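PDB 7ADK: putative immunoglobulin-blocking virulence protein from Mycoplasma mycoides subsp. capri, which probably binds host immunoglobulins and blocks their action, serving as a virulence factor of this mycoplasma. Local coordinates for residues 132-136 with 137-141; 515-519 with 520-524; 625-629 with 630-634. All coordinates share one frame; numbering follows the deposited sequence.

The three contacts are local and follow one another along the chain, and no two of them share a strand or touch. Contact 1 is a partly buried beta hairpin, with backbone bonds between its strands and apolar side chains on one face, packed on strand 174-178 and helix 182-194. Contact 2 is the core member: an Asx turn and a short 3-10 segment follow the short outermost strand of a parallel sheet in this chain, among aromatic and aliphatic side chains. Contact 3 lies at the surface, between strands 608-610 and 640-643, and its one hydrogen bond across the segments joins a carboxylate and an amide. Contacts 2 and 3, their centres about 23 Å apart, both pack against helix 567-579.

Contact 1 of 3, residues 132-136 with 137-141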
ATOM      1  N   ILE A 132      20.285 -29.525  43.962  1.00100.49           N
ATOM      2  CA  ILE A 132      20.587 -29.186  42.567  1.00100.49           C
ATOM      3  C   ILE A 132      21.771 -28.205  42.535  1.00100.49           C
ATOM      4  O   ILE A 132      21.996 -27.469  43.492  1.00100.49           O
ATOM      5  CB  ILE A 132      19.334 -28.641  41.824  1.00100.49           C
ATOM      6  CG1 ILE A 132      18.850 -27.253  42.299  1.00100.49           C
ATOM      7  CG2 ILE A 132      18.177 -29.647  41.863  1.00100.49           C
ATOM      8  CD1 ILE A 132      17.941 -26.547  41.290  1.00100.49           C
ATOM      9  N   THR A 133      22.516 -28.134  41.434  1.00 98.64           N
ATOM     10  CA  THR A 133      23.556 -27.109  41.223  1.00 98.64           C
ATOM     11  C   THR A 133      23.015 -25.981  40.351  1.00 98.64           C
ATOM     12  O   THR A 133      22.353 -26.260  39.355  1.00 98.64           O
ATOM     13  CB  THR A 133      24.847 -27.709  40.637  1.00 98.64           C
ATOM     14  OG1 THR A 133      25.790 -26.690  40.416  1.00 98.64           O
ATOM     15  CG2 THR A 133      24.686 -28.446  39.312  1.00 98.64           C
ATOM     16  N   ILE A 134      23.255 -24.713  40.714  1.00 97.83           N
ATOM     17  CA  ILE A 134      22.732 -23.544  39.961  1.00 97.83           C
ATOM     18  C   ILE A 134      23.772 -22.476  39.571  1.00 97.83           C
ATOM     19  O   ILE A 134      23.520 -21.667  38.680  1.00 97.83           O
ATOM     20  CB  ILE A 134      21.473 -22.925  40.631  1.00 97.83           C
ATOM     21  CG1 ILE A 134      21.771 -21.940  41.774  1.00 97.83           C
ATOM     22  CG2 ILE A 134      20.465 -23.993  41.067  1.00 97.83           C
ATOM     23  CD1 ILE A 134      20.538 -21.248  42.317  1.00 97.83           C
ATOM     24  N   ALA A 135      24.940 -22.482  40.206  1.00 96.12           N
ATOM     25  CA  ALA A 135      26.060 -21.579  39.939  1.00 96.12           C
ATOM     26  C   ALA A 135      27.411 -22.261  40.242  1.00 96.12           C
ATOM     27  O   ALA A 135      28.276 -21.706  40.913  1.00 96.12           O
ATOM     28  CB  ALA A 135      25.835 -20.276  40.699  1.00 96.12           C
ATOM     29  N   GLY A 136      27.557 -23.531  39.864  1.00 99.59           N
ATOM     30  CA  GLY A 136      28.558 -24.456  40.400  1.00 99.59           C
ATOM     31  C   GLY A 136      28.178 -24.977  41.787  1.00 99.59           C
ATOM     32  O   GLY A 136      28.061 -26.186  41.982  1.00 99.59           O
ATOM     33  N   ILE A 137      27.875 -24.061  42.708  1.00100.06           N
ATOM     34  CA  ILE A 137      27.466 -24.312  44.092  1.00100.06           C
ATOM     35  C   ILE A 137      26.265 -25.259  44.163  1.00100.06           C
ATOM     36  O   ILE A 137      25.254 -25.053  43.499  1.00100.06           O
ATOM     37  CB  ILE A 137      27.189 -22.964  44.806  1.00100.06           C
ATOM     38  CG1 ILE A 137      28.411 -22.018  44.787  1.00100.06           C
ATOM     39  CG2 ILE A 137      26.696 -23.133  46.239  1.00100.06           C
ATOM     40  CD1 ILE A 137      29.686 -22.552  45.428  1.00100.06           C
ATOM     41  N   GLU A 138      26.377 -26.301  44.977  1.00102.80           N
ATOM     42  CA  GLU A 138      25.286 -27.224  45.303  1.00102.80           C
ATOM     43  C   GLU A 138      24.311 -26.576  46.299  1.00102.80           C
ATOM     44  O   GLU A 138      24.727 -26.022  47.317  1.00102.80           O
ATOM     45  CB  GLU A 138      25.838 -28.522  45.912  1.00102.80           C
ATOM     46  CG  GLU A 138      26.852 -29.284  45.047  1.00102.80           C
ATOM     47  CD  GLU A 138      26.318 -29.764  43.696  1.00102.80           C
ATOM     48  OE1 GLU A 138      27.133 -30.001  42.785  1.00102.80           O
ATOM     49  OE2 GLU A 138      25.100 -29.956  43.532  1.00102.80           O
ATOM     50  N   VAL A 139      23.008 -26.650  46.038  1.00103.18           N
ATOM     51  CA  VAL A 139      21.986 -25.957  46.834  1.00103.18           C
ATOM     52  C   VAL A 139      20.825 -26.919  47.098  1.00103.18           C
ATOM     53  O   VAL A 139      20.470 -27.693  46.213  1.00103.18           O
ATOM     54  CB  VAL A 139      21.475 -24.701  46.100  1.00103.18           C
ATOM     55  CG1 VAL A 139      20.580 -23.888  47.022  1.00103.18           C
ATOM     56  CG2 VAL A 139      22.566 -23.773  45.580  1.00103.18           C
ATOM     57  N   GLU A 140      20.211 -26.929  48.277  1.00109.44           N
ATOM     58  CA  GLU A 140      18.965 -27.682  48.507  1.00109.44           C
ATOM     59  C   GLU A 140      17.740 -26.960  47.914  1.00109.44           C
ATOM     60  O   GLU A 140      17.614 -25.742  48.026  1.00109.44           O
ATOM     61  CB  GLU A 140      18.788 -28.036  49.988  1.00109.44           C
ATOM     62  CG  GLU A 140      18.670 -26.843  50.926  1.00109.44           C
ATOM     63  CD  GLU A 140      18.626 -27.265  52.398  1.00109.44           C
ATOM     64  OE1 GLU A 140      17.651 -27.922  52.821  1.00109.44           O
ATOM     65  OE2 GLU A 140      19.566 -26.931  53.148  1.00109.44           O
ATOM     66  N   ALA A 141      16.843 -27.703  47.263  1.00105.53           N
ATOM     67  CA  ALA A 141      15.689 -27.157  46.551  1.00105.53           C
ATOM     68  C   ALA A 141      14.468 -28.093  46.532  1.00105.53           C
ATOM     69  O   ALA A 141      14.582 -29.318  46.441  1.00105.53           O
ATOM     70  CB  ALA A 141      16.114 -26.812  45.128  1.00105.53           C
TER
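Ile132 and Val139 form a hydrogen-bonded antiparallel pair, the main backbone link of a beta hairpin in which strand 130-133 turns back as strand 138-144. Ile132 N donates to Val139 O at 2.9 Å. The return bond, Val139 N to Ile132 O, is also 2.9 Å. Nearer the bend the backbone bonds weaken: Ile134 N reaches Ile137 O at 3.4 Å, and at the end of the hairpin a weak bond from Ile137 N to Ala135 O closes a classic gamma turn centred on Gly136 (phi 77°). Ala135 O has a second partner in Gln187 NE2 of helix 182-194.

Polar side chains gather on the exposed face of Thr133 and Glu138, a non-hydrogen-bonded pair. The glutamate chain bends at its second torsion (-61°), folding the carboxylate back over the neighbouring strand until OE2 is 3.7 Å from Thr133 CB, a van der Waals contact. With Thr133 OG1 opposite its own backbone N (chi1 178°), the hydroxyl makes a weak bond to Gly136 O.

Apolar contacts occupy the face of Ile132 and Val139. Ile132 CG1 meets Ala141 CB at 4.0 Å, and Ile134 CG1 lies 4.3 Å from Val139 CG2. Strand 174-178 and Leu184 add to this packing.

The chemistry implies a two-sided hairpin: apolar toward strand 174-178 and helix 182-194, polar toward solvent, with its firmest bonds in the strands rather than the turn.

Contact 2 of 3, residues 515-519 with 520-524; sequences WSYNP and LALRN
The Tyr517 ring meets Leu522 through one methyl: Leu522 CD1 approaches obliquely, 3.8 Å from Tyr517 CD2, with the two side chains crossing at about a right angle. Two aromatic neighbours also meet the ring, Phe551 in an edge-to-face pair and Phe585 with its plane turned by about 60°. Tyr517 CG stands between its own backbone N and carbonyl carbon, which brings the ring over to the side where Leu522 lies.

The second flat group is the amide of Asn518, which forms an Asx turn where the chain leaves strand 516-517, an outermost strand of a parallel sheet within this chain, and enters a short 3-10 segment. Asn518 OD1 accepts from Leu520 N at 3.1 Å, the donor tilted 24° from the amide carbonyl plane. CG lies opposite the backbone N (chi1 -167°), and this swings the amide forward along the chain. The other end of the amide, ND2, is bonded to Asp560 OD2, so both ends are engaged and its rotation is fixed.

The backbone carbonyl of the same asparagine takes a further bond, from Ala521 N at 3.0 Å, three residues on as in a 3-10 helix. Pro519, which follows Asn518 and opens the 3-10 segment, has no N-H to donate and suits the bend with its ring-limited backbone.

Apolar neighbours pack around these residues: Val576 of helix 567-579 touches Tyr517 and Pro519, and Leu502 of strand 502-506 touches Leu522. One residue on from the Ala521 bond, the next of the same 3-10 pattern, Leu522 N to Pro519 O, is weak at 3.5 Å.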
ATOM      1  N   TRP A 515      -4.038 -14.046   7.431  1.00 54.42           N
ATOM      2  CA  TRP A 515      -3.489 -15.395   7.291  1.00 54.42           C
ATOM      3  C   TRP A 515      -4.431 -16.317   8.051  1.00 54.42           C
ATOM      4  O   TRP A 515      -4.642 -16.141   9.253  1.00 54.42           O
ATOM      5  CB  TRP A 515      -2.063 -15.525   7.853  1.00 54.42           C
ATOM      6  CG  TRP A 515      -0.948 -15.139   6.939  1.00 54.42           C
ATOM      7  CD1 TRP A 515      -0.087 -14.117   7.126  1.00 54.42           C
ATOM      8  CD2 TRP A 515      -0.517 -15.803   5.719  1.00 54.42           C
ATOM      9  NE1 TRP A 515       0.791 -14.047   6.069  1.00 54.42           N
ATOM     10  CE2 TRP A 515       0.523 -15.026   5.142  1.00 54.42           C
ATOM     11  CE3 TRP A 515      -0.909 -16.968   5.028  1.00 54.42           C
ATOM     12  CZ2 TRP A 515       1.042 -15.316   3.881  1.00 54.42           C
ATOM     13  CZ3 TRP A 515      -0.337 -17.308   3.790  1.00 54.42           C
ATOM     14  CH2 TRP A 515       0.609 -16.460   3.202  1.00 54.42           C
ATOM     15  N   SER A 516      -4.987 -17.318   7.373  1.00 56.15           N
ATOM     16  CA  SER A 516      -5.937 -18.252   7.978  1.00 56.15           C
ATOM     17  C   SER A 516      -5.537 -19.696   7.721  1.00 56.15           C
ATOM     18  O   SER A 516      -4.902 -19.997   6.717  1.00 56.15           O
ATOM     19  CB  SER A 516      -7.329 -18.044   7.410  1.00 56.15           C
ATOM     20  OG  SER A 516      -7.742 -16.708   7.359  1.00 56.15           O
ATOM     21  N   TYR A 517      -5.989 -20.604   8.567  1.00 54.89           N
ATOM     22  CA  TYR A 517      -6.021 -22.028   8.274  1.00 54.89           C
ATOM     23  C   TYR A 517      -7.398 -22.565   8.632  1.00 54.89           C
ATOM     24  O   TYR A 517      -8.080 -22.042   9.516  1.00 54.89           O
ATOM     25  CB  TYR A 517      -4.878 -22.763   8.987  1.00 54.89           C
ATOM     26  CG  TYR A 517      -4.949 -22.821  10.501  1.00 54.89           C
ATOM     27  CD1 TYR A 517      -4.547 -21.713  11.254  1.00 54.89           C
ATOM     28  CD2 TYR A 517      -5.382 -23.983  11.162  1.00 54.89           C
ATOM     29  CE1 TYR A 517      -4.558 -21.755  12.657  1.00 54.89           C
ATOM     30  CE2 TYR A 517      -5.413 -24.025  12.568  1.00 54.89           C
ATOM     31  CZ  TYR A 517      -4.981 -22.918  13.320  1.00 54.89           C
ATOM     32  OH  TYR A 517      -4.922 -22.984  14.668  1.00 54.89           O
ATOM     33  N   ASN A 518      -7.819 -23.614   7.938  1.00 59.42           N
ATOM     34  CA  ASN A 518      -8.953 -24.403   8.386  1.00 59.42           C
ATOM     35  C   ASN A 518      -8.435 -25.398   9.434  1.00 59.42           C
ATOM     36  O   ASN A 518      -7.559 -26.197   9.111  1.00 59.42           O
ATOM     37  CB  ASN A 518      -9.622 -25.068   7.176  1.00 59.42           C
ATOM     38  CG  ASN A 518     -10.976 -25.655   7.508  1.00 59.42           C
ATOM     39  OD1 ASN A 518     -11.191 -26.209   8.565  1.00 59.42           O
ATOM     40  ND2 ASN A 518     -11.927 -25.552   6.627  1.00 59.42           N
ATOM     41  N   PRO A 519      -8.934 -25.412  10.680  1.00 59.19           N
ATOM     42  CA  PRO A 519      -8.406 -26.329  11.676  1.00 59.19           C
ATOM     43  C   PRO A 519      -8.665 -27.799  11.337  1.00 59.19           C
ATOM     44  O   PRO A 519      -7.840 -28.644  11.656  1.00 59.19           O
ATOM     45  CB  PRO A 519      -9.038 -25.882  12.983  1.00 59.19           C
ATOM     46  CG  PRO A 519     -10.341 -25.214  12.568  1.00 59.19           C
ATOM     47  CD  PRO A 519      -9.967 -24.562  11.245  1.00 59.19           C
ATOM     48  N   LEU A 520      -9.713 -28.112  10.575  1.00 61.22           N
ATOM     49  CA  LEU A 520      -9.990 -29.459  10.080  1.00 61.22           C
ATOM     50  C   LEU A 520      -8.989 -29.938   9.016  1.00 61.22           C
ATOM     51  O   LEU A 520      -8.790 -31.136   8.875  1.00 61.22           O
ATOM     52  CB  LEU A 520     -11.422 -29.494   9.532  1.00 61.22           C
ATOM     53  CG  LEU A 520     -12.501 -29.100  10.551  1.00 61.22           C
ATOM     54  CD1 LEU A 520     -13.816 -28.883   9.832  1.00 61.22           C
ATOM     55  CD2 LEU A 520     -12.672 -30.181  11.605  1.00 61.22           C
ATOM     56  N   ALA A 521      -8.301 -29.042   8.301  1.00 61.56           N
ATOM     57  CA  ALA A 521      -7.290 -29.400   7.300  1.00 61.56           C
ATOM     58  C   ALA A 521      -6.025 -30.056   7.874  1.00 61.56           C
ATOM     59  O   ALA A 521      -5.218 -30.569   7.107  1.00 61.56           O
ATOM     60  CB  ALA A 521      -6.919 -28.155   6.496  1.00 61.56           C
ATOM     61  N   LEU A 522      -5.845 -30.078   9.192  1.00 59.09           N
ATOM     62  CA  LEU A 522      -4.657 -30.617   9.849  1.00 59.09           C
ATOM     63  C   LEU A 522      -4.944 -31.917  10.615  1.00 59.09           C
ATOM     64  O   LEU A 522      -4.098 -32.345  11.397  1.00 59.09           O
ATOM     65  CB  LEU A 522      -4.079 -29.525  10.763  1.00 59.09           C
ATOM     66  CG  LEU A 522      -3.784 -28.174  10.086  1.00 59.09           C
ATOM     67  CD1 LEU A 522      -3.368 -27.157  11.144  1.00 59.09           C
ATOM     68  CD2 LEU A 522      -2.675 -28.301   9.056  1.00 59.09           C
ATOM     69  N   ARG A 523      -6.116 -32.546  10.441  1.00 66.46           N
ATOM     70  CA  ARG A 523      -6.639 -33.584  11.352  1.00 66.46           C
ATOM     71  C   ARG A 523      -5.673 -34.749  11.585  1.00 66.46           C
ATOM     72  O   ARG A 523      -5.497 -35.182  12.716  1.00 66.46           O
ATOM     73  CB  ARG A 523      -8.006 -34.075  10.837  1.00 66.46           C
ATOM     74  CG  ARG A 523      -8.773 -34.822  11.928  1.00 66.46           C
ATOM     75  CD  ARG A 523      -9.939 -35.660  11.397  1.00 66.46           C
ATOM     76  NE  ARG A 523     -11.119 -34.874  11.021  1.00 66.46           N
ATOM     77  CZ  ARG A 523     -12.027 -34.362  11.819  1.00 66.46           C
ATOM     78  NH1 ARG A 523     -11.901 -34.313  13.106  1.00 66.46           N
ATOM     79  NH2 ARG A 523     -13.117 -33.885  11.311  1.00 66.46           N
ATOM     80  N   ASN A 524      -5.015 -35.209  10.529  1.00 70.79           N
ATOM     81  CA  ASN A 524      -4.045 -36.313  10.532  1.00 70.79           C
ATOM     82  C   ASN A 524      -2.632 -35.860  10.097  1.00 70.79           C
ATOM     83  O   ASN A 524      -1.849 -36.598   9.497  1.00 70.79           O
ATOM     84  CB  ASN A 524      -4.619 -37.554   9.840  1.00 70.79           C
ATOM     85  CG  ASN A 524      -5.472 -37.201   8.658  1.00 70.79           C
ATOM     86  OD1 ASN A 524      -4.995 -36.645   7.684  1.00 70.79           O
ATOM     87  ND2 ASN A 524      -6.756 -37.409   8.747  1.00 70.79           N
TER

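Contact 3 of 3, residues 625-629 with 630-634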
ATOM      1  N   PHE A 625     -17.411 -22.430  23.124  1.00 70.46           N
ATOM      2  CA  PHE A 625     -16.069 -21.881  23.386  1.00 70.46           C
ATOM      3  C   PHE A 625     -15.470 -22.367  24.711  1.00 70.46           C
ATOM      4  O   PHE A 625     -14.484 -21.802  25.172  1.00 70.46           O
ATOM      5  CB  PHE A 625     -16.060 -20.344  23.254  1.00 70.46           C
ATOM      6  CG  PHE A 625     -16.366 -19.804  21.863  1.00 70.46           C
ATOM      7  CD1 PHE A 625     -17.700 -19.688  21.450  1.00 70.46           C
ATOM      8  CD2 PHE A 625     -15.338 -19.448  20.976  1.00 70.46           C
ATOM      9  CE1 PHE A 625     -18.017 -19.202  20.171  1.00 70.46           C
ATOM     10  CE2 PHE A 625     -15.653 -18.994  19.683  1.00 70.46           C
ATOM     11  CZ  PHE A 625     -16.989 -18.866  19.280  1.00 70.46           C
ATOM     12  N   ASP A 626     -16.012 -23.428  25.314  1.00 79.56           N
ATOM     13  CA  ASP A 626     -15.420 -24.118  26.469  1.00 79.56           C
ATOM     14  C   ASP A 626     -15.433 -25.661  26.335  1.00 79.56           C
ATOM     15  O   ASP A 626     -16.099 -26.230  25.474  1.00 79.56           O
ATOM     16  CB  ASP A 626     -15.996 -23.598  27.791  1.00 79.56           C
ATOM     17  CG  ASP A 626     -17.507 -23.715  27.993  1.00 79.56           C
ATOM     18  OD1 ASP A 626     -18.224 -24.197  27.103  1.00 79.56           O
ATOM     19  OD2 ASP A 626     -17.989 -23.300  29.063  1.00 79.56           O
ATOM     20  N   ASP A 627     -14.636 -26.349  27.152  1.00 76.48           N
ATOM     21  CA  ASP A 627     -14.182 -27.737  26.974  1.00 76.48           C
ATOM     22  C   ASP A 627     -15.175 -28.856  27.348  1.00 76.48           C
ATOM     23  O   ASP A 627     -14.740 -29.975  27.606  1.00 76.48           O
ATOM     24  CB  ASP A 627     -12.788 -27.969  27.616  1.00 76.48           C
ATOM     25  CG  ASP A 627     -12.529 -27.490  29.058  1.00 76.48           C
ATOM     26  OD1 ASP A 627     -13.253 -26.607  29.569  1.00 76.48           O
ATOM     27  OD2 ASP A 627     -11.540 -27.963  29.661  1.00 76.48           O
ATOM     28  N   ASP A 628     -16.487 -28.612  27.375  1.00 85.83           N
ATOM     29  CA  ASP A 628     -17.525 -29.395  28.085  1.00 85.83           C
ATOM     30  C   ASP A 628     -17.399 -29.373  29.617  1.00 85.83           C
ATOM     31  O   ASP A 628     -18.392 -29.178  30.322  1.00 85.83           O
ATOM     32  CB  ASP A 628     -17.655 -30.851  27.597  1.00 85.83           C
ATOM     33  CG  ASP A 628     -18.042 -31.046  26.136  1.00 85.83           C
ATOM     34  OD1 ASP A 628     -18.639 -30.138  25.535  1.00 85.83           O
ATOM     35  OD2 ASP A 628     -17.824 -32.154  25.608  1.00 85.83           O
ATOM     36  N   LEU A 629     -16.185 -29.530  30.136  1.00 88.15           N
ATOM     37  CA  LEU A 629     -15.795 -29.208  31.509  1.00 88.15           C
ATOM     38  C   LEU A 629     -15.887 -27.679  31.737  1.00 88.15           C
ATOM     39  O   LEU A 629     -16.130 -26.906  30.807  1.00 88.15           O
ATOM     40  CB  LEU A 629     -14.364 -29.729  31.759  1.00 88.15           C
ATOM     41  CG  LEU A 629     -14.132 -31.250  31.683  1.00 88.15           C
ATOM     42  CD1 LEU A 629     -14.221 -31.851  30.285  1.00 88.15           C
ATOM     43  CD2 LEU A 629     -12.734 -31.551  32.196  1.00 88.15           C
ATOM     44  N   ASP A 630     -15.694 -27.214  32.972  1.00 95.03           N
ATOM     45  CA  ASP A 630     -15.732 -25.783  33.311  1.00 95.03           C
ATOM     46  C   ASP A 630     -14.837 -25.390  34.488  1.00 95.03           C
ATOM     47  O   ASP A 630     -14.098 -24.417  34.379  1.00 95.03           O
ATOM     48  CB  ASP A 630     -17.176 -25.292  33.530  1.00 95.03           C
ATOM     49  CG  ASP A 630     -18.086 -26.202  34.362  1.00 95.03           C
ATOM     50  OD1 ASP A 630     -17.596 -27.096  35.089  1.00 95.03           O
ATOM     51  OD2 ASP A 630     -19.318 -25.993  34.302  1.00 95.03           O
ATOM     52  N   THR A 631     -14.865 -26.113  35.604  1.00 93.25           N
ATOM     53  CA  THR A 631     -14.116 -25.737  36.818  1.00 93.25           C
ATOM     54  C   THR A 631     -12.592 -25.733  36.642  1.00 93.25           C
ATOM     55  O   THR A 631     -11.895 -25.049  37.386  1.00 93.25           O
ATOM     56  CB  THR A 631     -14.511 -26.633  38.005  1.00 93.25           C
ATOM     57  OG1 THR A 631     -14.419 -28.005  37.685  1.00 93.25           O
ATOM     58  CG2 THR A 631     -15.930 -26.367  38.461  1.00 93.25           C
ATOM     59  N   SER A 632     -12.043 -26.442  35.653  1.00 89.35           N
ATOM     60  CA  SER A 632     -10.595 -26.569  35.445  1.00 89.35           C
ATOM     61  C   SER A 632      -9.977 -25.600  34.422  1.00 89.35           C
ATOM     62  O   SER A 632      -8.758 -25.553  34.331  1.00 89.35           O
ATOM     63  CB  SER A 632     -10.274 -28.021  35.089  1.00 89.35           C
ATOM     64  OG  SER A 632     -11.014 -28.471  33.970  1.00 89.35           O
ATOM     65  N   ASN A 633     -10.747 -24.835  33.638  1.00 79.91           N
ATOM     66  CA  ASN A 633     -10.224 -24.054  32.502  1.00 79.91           C
ATOM     67  C   ASN A 633     -10.985 -22.736  32.262  1.00 79.91           C
ATOM     68  O   ASN A 633     -12.188 -22.646  32.480  1.00 79.91           O
ATOM     69  CB  ASN A 633     -10.235 -24.937  31.232  1.00 79.91           C
ATOM     70  CG  ASN A 633      -8.984 -25.776  31.034  1.00 79.91           C
ATOM     71  OD1 ASN A 633      -7.869 -25.307  31.201  1.00 79.91           O
ATOM     72  ND2 ASN A 633      -9.107 -27.004  30.621  1.00 79.91           N
ATOM     73  N   GLU A 634     -10.297 -21.716  31.738  1.00 71.25           N
ATOM     74  CA  GLU A 634     -10.905 -20.510  31.156  1.00 71.25           C
ATOM     75  C   GLU A 634     -11.734 -20.844  29.896  1.00 71.25           C
ATOM     76  O   GLU A 634     -11.265 -21.638  29.075  1.00 71.25           O
ATOM     77  CB  GLU A 634      -9.792 -19.489  30.825  1.00 71.25           C
ATOM     78  CG  GLU A 634     -10.238 -18.313  29.946  1.00 71.25           C
ATOM     79  CD  GLU A 634      -9.159 -17.275  29.641  1.00 71.25           C
ATOM     80  OE1 GLU A 634      -8.465 -16.816  30.568  1.00 71.25           O
ATOM     81  OE2 GLU A 634      -9.036 -16.860  28.476  1.00 71.25           O
TER
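Asp627 meets Asn633 across the loop through a single side-chain hydrogen bond. Asn633 ND2 donates to Asp627 OD2 at 2.8 Å, with an N-H...O angle of 161°. The two side chains cross at about a right angle. The donor comes from above the carboxylate plane, 38° out of it, while the oxygen lies close to the amide plane of Asn633, so the N-H points at it. Asn633 OD1 accepts from Gly601 N, so the amide is held at both ends; the backbone oxygen of Asp627 takes a bond from Arg574 NH2 of helix 567-579.

Asp628 follows with a positive phi (65°) at the centre of a classic gamma turn, closed by a weak bond from Leu629 N to Asp627 O. Beyond it comes a type I beta turn, Asp630 to Asn633, which returns the asparagine to face Asp627. The closing bond of that turn, Asn633 N to Asp630 O, is weak at 3.5 Å.

Leu629, the last residue before the beta turn, lies on the exposed side of the loop. One branch makes its contact with the turn: CD2 rests 3.9 Å from Ser632 OG.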